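Local coordinates for protein AcrH (Aeromonas hydrophila, PDB 3WXX) that binds the translocator AopB, probably as a tetratricopeptide-repeat chaperone keeping it ready for type III secretion, at residues A[12-16]-A[54-58]. The protein carries 1 engineered substitution. Residues are numbered along the deposited sequence; the frame is centred on the assembly and turned at random.
Sequences GGTLA and VLDHY
Segment 12-16 leaves helix 3-11 through a Schellman motif at Gly12 (phi 117°, psi 12°), runs extended through Gly13 and Thr14, and enters helix 15-18; segment 54-58 is the last two residues of helix 42-55 and the loop from Asp56 (phi -139°, psi 104°). Here the N-terminal arm of this chaperone meets the end of the first tetratricopeptide-like hairpin, beside bound AopB, with Thr14 CA 5.5 Å from Asp56 CA and Ala16 CA 4.8 Å from Leu55 CA. Ala16 N, lacking a preceding turn to supply an acceptor, donates to helix-ending Leu55 O at 2.9 Å. Thr14 suits the N-cap: with chi1 p, OG1 accepts from Met17 N. Gly12 tolerates positive phi, where a CB would jam against the preceding carbonyl, and its bare CA admits Tyr58 OH at 3.3 Å. Apolar Leu15 (t, p) packs CD2 3.6 Å from Val54 CG1 and 4.0 Å from Leu55 CD2. Asp56's short carboxylate makes an Asx turn, OD1 accepting from Tyr58 N at 3.0 Å. Leu9, Gly13 and Tyr58 bind Mg(2+) in another structure, but not here. Gly12 O accepts a hydrogen bond from Asn97 ND2 of AopB. Finally, Thr14 OG1 gives a weak 3.4 Å hydrogen bond to Leu55 O.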
loop_
_atom_site.group_PDB
_atom_site.type_symbol
_atom_site.label_atom_id
_atom_site.label_comp_id
_atom_site.label_asym_id
_atom_site.label_seq_id
_atom_site.Cartn_x
_atom_site.Cartn_y
_atom_site.Cartn_z
ATOM N N GLY A 12 11.506 -4.615 -9.736
ATOM C CA GLY A 12 10.635 -5.282 -8.790
ATOM C C GLY A 12 11.378 -5.839 -7.606
ATOM O O GLY A 12 10.809 -6.580 -6.809
ATOM N N GLY A 13 12.634 -5.447 -7.444
ATOM C CA GLY A 13 13.295 -5.722 -6.200
ATOM C C GLY A 13 12.677 -4.948 -5.031
ATOM O O GLY A 13 12.033 -3.876 -5.204
ATOM N N THR A 14 12.908 -5.508 -3.847
ATOM C CA THR A 14 12.370 -5.023 -2.603
ATOM C C THR A 14 13.459 -4.754 -1.605
ATOM O O THR A 14 14.560 -5.234 -1.748
ATOM C CB THR A 14 11.467 -6.064 -1.989
ATOM O OG1 THR A 14 12.275 -7.045 -1.361
ATOM C CG2 THR A 14 10.632 -6.722 -3.063
ATOM N N LEU A 15 13.109 -4.026 -0.565
ATOM C CA LEU A 15 14.009 -3.754 0.550
ATOM C C LEU A 15 14.465 -5.029 1.276
ATOM O O LEU A 15 15.572 -5.091 1.775
ATOM C CB LEU A 15 13.321 -2.831 1.557
ATOM C CG LEU A 15 14.115 -2.311 2.739
ATOM C CD1 LEU A 15 15.200 -1.375 2.298
ATOM C CD2 LEU A 15 13.176 -1.579 3.677
ATOM N N ALA A 16 13.624 -6.043 1.323
ATOM C CA ALA A 16 14.012 -7.285 1.957
ATOM C C ALA A 16 15.227 -7.828 1.225
ATOM O O ALA A 16 16.255 -8.118 1.818
ATOM C CB ALA A 16 12.868 -8.300 1.905
ATOM N N VAL A 54 6.751 -2.323 3.974
ATOM C CA VAL A 54 7.950 -1.634 3.472
ATOM C C VAL A 54 9.028 -2.652 3.041
ATOM O O VAL A 54 9.714 -2.431 2.072
ATOM C CB VAL A 54 8.475 -0.651 4.537
ATOM C CG1 VAL A 54 9.900 -0.246 4.246
ATOM C CG2 VAL A 54 7.580 0.574 4.618
ATOM N N LEU A 55 9.161 -3.750 3.779
ATOM C CA LEU A 55 10.153 -4.795 3.470
ATOM C C LEU A 55 9.842 -5.540 2.194
ATOM O O LEU A 55 10.745 -5.845 1.431
ATOM C CB LEU A 55 10.283 -5.786 4.637
ATOM C CG LEU A 55 11.010 -5.175 5.840
ATOM C CD1 LEU A 55 10.767 -5.953 7.110
ATOM C CD2 LEU A 55 12.495 -5.064 5.554
ATOM N N ASP A 56 8.569 -5.816 1.952
ATOM C CA ASP A 56 8.161 -6.389 0.681
ATOM C C ASP A 56 6.853 -5.705 0.243
ATOM O O ASP A 56 5.789 -6.023 0.740
ATOM C CB ASP A 56 8.005 -7.902 0.798
ATOM C CG ASP A 56 7.634 -8.598 -0.540
ATOM O OD1 ASP A 56 7.117 -7.973 -1.488
ATOM O OD2 ASP A 56 7.816 -9.829 -0.607
ATOM N N HIS A 57 6.942 -4.801 -0.720
ATOM C CA HIS A 57 5.828 -3.957 -1.032
ATOM C C HIS A 57 4.995 -4.541 -2.153
ATOM O O HIS A 57 4.202 -3.825 -2.790
ATOM C CB HIS A 57 6.295 -2.515 -1.324
ATOM C CG HIS A 57 7.167 -2.369 -2.544
ATOM N ND1 HIS A 57 8.536 -2.502 -2.510
ATOM C CD2 HIS A 57 6.865 -2.042 -3.821
ATOM C CE1 HIS A 57 9.043 -2.269 -3.706
ATOM N NE2 HIS A 57 8.051 -1.970 -4.518
ATOM N N TYR A 58 5.196 -5.835 -2.384
ATOM C CA TYR A 58 4.366 -6.620 -3.325
ATOM C C TYR A 58 3.507 -7.711 -2.662
ATOM O O TYR A 58 2.652 -8.236 -3.327
ATOM C CB TYR A 58 5.202 -7.208 -4.472
ATOM C CG TYR A 58 5.985 -6.173 -5.280
ATOM C CD1 TYR A 58 5.395 -5.445 -6.330
ATOM C CD2 TYR A 58 7.328 -5.940 -5.008
ATOM C CE1 TYR A 58 6.137 -4.492 -7.060
ATOM C CE2 TYR A 58 8.075 -5.023 -5.719
ATOM C CZ TYR A 58 7.492 -4.286 -6.746
ATOM O OH TYR A 58 8.312 -3.374 -7.387
#